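Hypothetical protein BVU_2266 (Bacteroides vulgatus, PDB 3TZG) is of unknown function but has a porin-like beta-barrel fold, built of antiparallel strands and grouped with the membrane beta-barrel clan. Local coordinates at residues A[79-84]-A[90-95]; A[110-115]-A[120-125]. All coordinates share one frame; numbering follows the deposited sequence.

Contact 1. Residues A[79-84]-A[90-95]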
loop_
_atom_site.group_PDB
_atom_site.type_symbol
_atom_site.label_atom_id
_atom_site.label_comp_id
_atom_site.label_asym_id
_atom_site.label_seq_id
_atom_site.Cartn_x
_atom_site.Cartn_y
_atom_site.Cartn_z
ATOM N N ARG A 79 1.488 -14.157 5.181
ATOM C CA ARG A 79 1.738 -15.102 4.106
ATOM C C ARG A 79 0.713 -14.856 3.025
ATOM O O ARG A 79 -0.484 -14.758 3.317
ATOM C CB ARG A 79 1.755 -16.569 4.563
ATOM C CG ARG A 79 2.394 -17.435 3.484
ATOM C CD ARG A 79 2.911 -18.768 3.929
ATOM N NE ARG A 79 3.690 -19.321 2.826
ATOM C CZ ARG A 79 4.369 -20.458 2.881
ATOM N NH1 ARG A 79 4.364 -21.189 3.989
ATOM N NH2 ARG A 79 5.060 -20.876 1.827
ATOM N N ALA A 80 1.189 -14.729 1.779
ATOM C CA ALA A 80 0.340 -14.446 0.635
ATOM C C ALA A 80 0.634 -15.344 -0.535
ATOM O O ALA A 80 1.770 -15.796 -0.728
ATOM C CB ALA A 80 0.530 -13.005 0.211
ATOM N N ARG A 81 -0.407 -15.612 -1.317
ATOM C CA ARG A 81 -0.305 -16.335 -2.572
ATOM C C ARG A 81 -0.568 -15.314 -3.645
ATOM O O ARG A 81 -1.559 -14.593 -3.564
ATOM C CB ARG A 81 -1.236 -17.554 -2.642
ATOM C CG ARG A 81 -1.094 -18.287 -3.972
ATOM C CD ARG A 81 -1.433 -19.748 -3.868
ATOM N NE ARG A 81 -0.466 -20.448 -3.029
ATOM C CZ ARG A 81 -0.511 -21.745 -2.757
ATOM N NH1 ARG A 81 -1.466 -22.506 -3.272
ATOM N NH2 ARG A 81 0.406 -22.294 -1.972
ATOM N N CYS A 82 0.347 -15.187 -4.603
ATOM C CA CYS A 82 0.231 -14.176 -5.645
ATOM C C CYS A 82 0.888 -14.627 -6.929
ATOM O O CYS A 82 1.582 -15.638 -6.960
ATOM C CB CYS A 82 0.859 -12.875 -5.160
ATOM S SG CYS A 82 2.619 -13.008 -4.779
HETATM N N MSE A 83 0.677 -13.846 -7.985
HETATM C CA MSE A 83 1.306 -14.000 -9.288
HETATM C C MSE A 83 2.470 -13.065 -9.303
HETATM O O MSE A 83 2.315 -11.926 -8.867
HETATM C CB MSE A 83 0.309 -13.712 -10.415
HETATM C CG MSE A 83 -0.922 -14.603 -10.380
HETATM SE SE MSE A 83 -0.525 -16.534 -10.497
HETATM C CE MSE A 83 0.622 -16.584 -12.144
ATOM N N LEU A 84 3.647 -13.524 -9.694
ATOM C CA LEU A 84 4.799 -12.641 -9.684
ATOM C C LEU A 84 5.446 -12.609 -11.053
ATOM O O LEU A 84 5.837 -13.655 -11.579
ATOM C CB LEU A 84 5.826 -13.073 -8.605
ATOM C CG LEU A 84 7.027 -12.143 -8.366
ATOM C CD1 LEU A 84 6.656 -11.011 -7.470
ATOM C CD2 LEU A 84 8.159 -12.883 -7.742
ATOM N N VAL A 90 5.493 -14.974 -15.771
ATOM C CA VAL A 90 4.856 -14.741 -14.472
ATOM C C VAL A 90 4.740 -16.129 -13.752
ATOM O O VAL A 90 4.441 -17.147 -14.400
ATOM C CB VAL A 90 3.490 -13.982 -14.624
ATOM C CG1 VAL A 90 2.497 -14.746 -15.502
ATOM C CG2 VAL A 90 2.870 -13.627 -13.276
ATOM N N TYR A 91 5.027 -16.161 -12.428
ATOM C CA TYR A 91 4.997 -17.389 -11.620
ATOM C C TYR A 91 4.009 -17.320 -10.460
ATOM O O TYR A 91 3.862 -16.269 -9.836
ATOM C CB TYR A 91 6.392 -17.690 -11.038
ATOM C CG TYR A 91 7.452 -17.908 -12.093
ATOM C CD1 TYR A 91 7.593 -19.140 -12.723
ATOM C CD2 TYR A 91 8.300 -16.877 -12.478
ATOM C CE1 TYR A 91 8.532 -19.332 -13.735
ATOM C CE2 TYR A 91 9.250 -17.057 -13.483
ATOM C CZ TYR A 91 9.363 -18.289 -14.109
ATOM O OH TYR A 91 10.299 -18.472 -15.099
ATOM N N GLU A 92 3.354 -18.462 -10.151
ATOM C CA GLU A 92 2.480 -18.573 -8.980
ATOM C C GLU A 92 3.405 -18.723 -7.799
ATOM O O GLU A 92 4.069 -19.755 -7.649
ATOM C CB GLU A 92 1.472 -19.719 -9.108
ATOM C CG GLU A 92 0.541 -19.800 -7.917
ATOM C CD GLU A 92 -0.336 -21.027 -7.837
ATOM O OE1 GLU A 92 -0.161 -21.956 -8.661
ATOM O OE2 GLU A 92 -1.181 -21.070 -6.915
ATOM N N ALA A 93 3.540 -17.639 -7.042
ATOM C CA ALA A 93 4.486 -17.536 -5.959
ATOM C C ALA A 93 3.833 -17.540 -4.578
ATOM O O ALA A 93 2.648 -17.270 -4.437
ATOM C CB ALA A 93 5.287 -16.251 -6.127
ATOM N N ASP A 94 4.645 -17.888 -3.563
ATOM C CA ASP A 94 4.321 -17.821 -2.155
ATOM C C ASP A 94 5.193 -16.748 -1.538
ATOM O O ASP A 94 6.418 -16.765 -1.709
ATOM C CB ASP A 94 4.447 -19.170 -1.436
ATOM C CG ASP A 94 3.070 -19.768 -1.173
ATOM O OD1 ASP A 94 2.252 -19.113 -0.441
ATOM O OD2 ASP A 94 2.789 -20.864 -1.706
ATOM N N LYS A 95 4.534 -15.759 -0.888
ATOM C CA LYS A 95 5.189 -14.626 -0.248
ATOM C C LYS A 95 5.138 -14.756 1.274
ATOM O O LYS A 95 4.066 -14.915 1.857
ATOM C CB LYS A 95 4.536 -13.315 -0.694
ATOM C CG LYS A 95 5.279 -12.071 -0.234
ATOM C CD LYS A 95 4.471 -10.842 -0.588
ATOM C CE LYS A 95 5.104 -9.554 -0.177
ATOM N NZ LYS A 95 4.350 -8.382 -0.666
#

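Contact 2. Residues A[110-115]-A[120-125]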
loop_
_atom_site.group_PDB
_atom_site.type_symbol
_atom_site.label_atom_id
_atom_site.label_comp_id
_atom_site.label_asym_id
_atom_site.label_seq_id
_atom_site.Cartn_x
_atom_site.Cartn_y
_atom_site.Cartn_z
ATOM N N SER A 110 10.255 -9.304 2.805
ATOM C CA SER A 110 9.493 -10.327 2.079
ATOM C C SER A 110 10.362 -11.258 1.273
ATOM O O SER A 110 11.350 -10.839 0.665
ATOM C CB SER A 110 8.497 -9.684 1.129
ATOM O OG SER A 110 7.530 -8.912 1.826
ATOM N N ASP A 111 9.977 -12.531 1.261
ATOM C CA ASP A 111 10.633 -13.560 0.468
ATOM C C ASP A 111 9.610 -14.222 -0.390
ATOM O O ASP A 111 8.550 -14.640 0.101
ATOM C CB ASP A 111 11.385 -14.576 1.323
ATOM C CG ASP A 111 12.757 -14.082 1.667
ATOM O OD1 ASP A 111 13.619 -14.093 0.774
ATOM O OD2 ASP A 111 12.954 -13.613 2.817
ATOM N N TYR A 112 9.903 -14.235 -1.695
ATOM C CA TYR A 112 9.089 -14.825 -2.738
ATOM C C TYR A 112 9.686 -16.116 -3.230
ATOM O O TYR A 112 10.820 -16.119 -3.701
ATOM C CB TYR A 112 8.963 -13.855 -3.903
ATOM C CG TYR A 112 8.110 -12.638 -3.654
ATOM C CD1 TYR A 112 6.749 -12.649 -3.945
ATOM C CD2 TYR A 112 8.686 -11.430 -3.286
ATOM C CE1 TYR A 112 5.970 -11.503 -3.817
ATOM C CE2 TYR A 112 7.921 -10.270 -3.167
ATOM C CZ TYR A 112 6.560 -10.314 -3.425
ATOM O OH TYR A 112 5.793 -9.180 -3.302
ATOM N N ARG A 113 8.925 -17.212 -3.125
ATOM C CA ARG A 113 9.267 -18.552 -3.613
ATOM C C ARG A 113 8.155 -19.095 -4.525
ATOM O O ARG A 113 6.984 -18.796 -4.314
ATOM C CB ARG A 113 9.495 -19.518 -2.447
ATOM C CG ARG A 113 10.832 -19.431 -1.722
ATOM C CD ARG A 113 10.603 -20.160 -0.426
ATOM N NE ARG A 113 11.662 -20.132 0.572
ATOM C CZ ARG A 113 11.680 -20.941 1.630
ATOM N NH1 ARG A 113 10.732 -21.857 1.794
ATOM N NH2 ARG A 113 12.662 -20.869 2.510
ATOM N N ALA A 114 8.515 -19.912 -5.518
ATOM C CA ALA A 114 7.533 -20.539 -6.390
ATOM C C ALA A 114 6.757 -21.584 -5.597
ATOM O O ALA A 114 7.365 -22.292 -4.787
ATOM C CB ALA A 114 8.222 -21.159 -7.584
ATOM N N THR A 115 5.412 -21.630 -5.760
ATOM C CA THR A 115 4.544 -22.596 -5.062
ATOM C C THR A 115 4.919 -24.044 -5.458
ATOM O O THR A 115 4.984 -24.937 -4.607
ATOM C CB THR A 115 3.057 -22.329 -5.364
ATOM O OG1 THR A 115 2.815 -22.555 -6.753
ATOM C CG2 THR A 115 2.609 -20.940 -4.983
ATOM N N PHE A 120 13.508 -20.071 -5.104
ATOM C CA PHE A 120 13.593 -18.675 -4.682
ATOM C C PHE A 120 13.470 -17.755 -5.900
ATOM O O PHE A 120 14.177 -17.939 -6.895
ATOM C CB PHE A 120 14.909 -18.418 -3.929
ATOM C CG PHE A 120 15.087 -16.966 -3.556
ATOM C CD1 PHE A 120 14.414 -16.424 -2.460
ATOM C CD2 PHE A 120 15.894 -16.126 -4.324
ATOM C CE1 PHE A 120 14.549 -15.076 -2.140
ATOM C CE2 PHE A 120 16.033 -14.779 -3.995
ATOM C CZ PHE A 120 15.367 -14.265 -2.902
ATOM N N LEU A 121 12.614 -16.749 -5.806
ATOM C CA LEU A 121 12.364 -15.851 -6.931
ATOM C C LEU A 121 12.784 -14.402 -6.678
ATOM O O LEU A 121 13.263 -13.744 -7.618
ATOM C CB LEU A 121 10.850 -15.853 -7.266
ATOM C CG LEU A 121 10.194 -17.181 -7.666
ATOM C CD1 LEU A 121 8.694 -17.083 -7.584
ATOM C CD2 LEU A 121 10.591 -17.593 -9.041
ATOM N N LYS A 122 12.513 -13.884 -5.452
ATOM C CA LYS A 122 12.713 -12.469 -5.125
ATOM C C LYS A 122 12.732 -12.185 -3.616
ATOM O O LYS A 122 11.984 -12.794 -2.842
ATOM C CB LYS A 122 11.538 -11.691 -5.744
ATOM C CG LYS A 122 11.759 -10.231 -6.011
ATOM C CD LYS A 122 10.480 -9.648 -6.636
ATOM C CE LYS A 122 10.416 -8.130 -6.665
ATOM N NZ LYS A 122 11.508 -7.524 -7.477
ATOM N N LYS A 123 13.570 -11.215 -3.217
ATOM C CA LYS A 123 13.654 -10.681 -1.858
ATOM C C LYS A 123 13.416 -9.177 -1.921
ATOM O O LYS A 123 14.014 -8.499 -2.755
ATOM C CB LYS A 123 15.007 -11.015 -1.204
ATOM C CG LYS A 123 15.010 -10.875 0.307
ATOM C CD LYS A 123 16.374 -11.127 0.887
ATOM C CE LYS A 123 16.322 -11.063 2.402
ATOM N NZ LYS A 123 17.672 -11.176 3.045
ATOM N N VAL A 124 12.501 -8.666 -1.100
ATOM C CA VAL A 124 12.209 -7.224 -1.021
ATOM C C VAL A 124 12.380 -6.786 0.433
ATOM O O VAL A 124 11.863 -7.451 1.342
ATOM C CB VAL A 124 10.826 -6.836 -1.570
ATOM C CG1 VAL A 124 10.691 -5.325 -1.643
ATOM C CG2 VAL A 124 10.572 -7.467 -2.947
ATOM N N GLN A 125 13.170 -5.718 0.662
ATOM C CA GLN A 125 13.453 -5.193 2.000
ATOM C C GLN A 125 13.118 -3.712 2.042
ATOM O O GLN A 125 13.739 -2.922 1.350
ATOM C CB GLN A 125 14.917 -5.442 2.383
ATOM C CG GLN A 125 15.316 -6.904 2.368
ATOM C CD GLN A 125 16.778 -7.052 2.632
ATOM O OE1 GLN A 125 17.186 -7.349 3.752
ATOM N NE2 GLN A 125 17.604 -6.830 1.612
#

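Contact 1. Residues A[79-84]-A[90-95]
The guanidinium of Arg81 meets Asp94 at its edge. Its NH2 gives a hydrogen bond to Asp94 OD2 of 2.8 Å, part of a salt bridge, and lands on the syn lone pair. The carboxylate stands steeply to it, the two planes 69° apart. Glu92 OE2 lies well off the guanidinium plane and adds charge alone, a long 3.9 Å from Arg81 NH1; the same oxygen is 3.3 Å from Arg81 CD. A bend at chi3 (-66°) turns the Arg81 head toward the neighbouring strand, where NH2 reaches Asp94. Arg79 NE makes a looser salt bridge of 3.6 Å to Asp94 OD1. A leucine in place of Arg81 would probably leave Glu92 without its charge partner here and cost Asp94 the shorter of its two salt bridges. Further along this face, Met83, present as selenomethionine, packs its SE against Glu92 CB. The other face carries Ala80, Cys82, Leu84, Tyr91, Ala93 and Lys95, with Leu84 CB against Ala93 CB at 4.1 Å. Lys95 leads away to a salt bridge with Asp182. Paired backbone bonds join Ala80 to Lys95, Cys82 to Ala93 and Leu84 to Tyr91. This is an antiparallel beta hairpin of strands 74-85 and 90-102, with a cross-strand salt-bridge network on one face.

Contact 2. Residues A[110-115]-A[120-125]
Tyr112 O takes two backbone N-H groups from across the hairpin. Leu121 N is 2.8 Å from Tyr112 O, and Lys122 N makes a weak second bond of 3.3 Å to it. Two residues thus face one, which is a classic beta bulge. It shifts the register by one, and Arg113 pairs with Phe120 beyond it. On the other side of the bulge the ladder is regular. Tyr112 N bonds Lys122 O, and Ser110 and Val124 exchange bonds in both directions.

The Tyr112 ring presents its edge to Lys122 O and to Val124 CG2, which is 3.9 Å from Tyr112 CE2. The aliphatic stem of Lys122 runs beside the ring and points the same way, with Lys122 CB 3.8 Å from Tyr112 CD2. Both polar ends find partners elsewhere: Tyr112 OH bonds Asp179, and Lys122 NZ forms a salt bridge with Glu145. Ser110 OG bonds Thr97.

At the bulge, Leu121 CD1 packs against Ala114 CB at 4.1 Å. With CG anti to its carbonyl carbon (chi1 -60°), Leu121 turns this branch onto the Ala114 backbone, where it packs near Ala114 N.

The face with Asp111, Arg113, Phe120 and Lys123 is the more exposed one. Asp111 OD1 comes to the edge of the Phe120 ring, 3.2 Å from Phe120 CE1, with carboxylate and ring planes 54° apart. Lys123 runs alongside Asp111, but Asp111 OD2 stays 5.3 Å from Lys123 NZ. The opposite charges are not in contact, so any attraction is probably longer-range. Backbone bonds and apolar contacts carry this hairpin, while its buried polar side chains are satisfied by neighbouring elements.

Both contacts join successive strands of the same antiparallel run, and their centres lie about 8 Å apart. Strands 90-102 and 105-114 are neighbours, so contact 1 continues directly into contact 2. Asp94 N to Arg113 O and Glu92 O to Thr115 N are probable hydrogen bonds between them. Each is partly buried. Contact 1 has more exposed residues, and its charged side chains pair across the strands. Contact 2 has more buried ones; no salt bridge spans its two segments, and a bulge breaks its register. The buried sides merge where Tyr112 touches Cys82 and Leu84, and Leu121 touches Leu84 and Ala93.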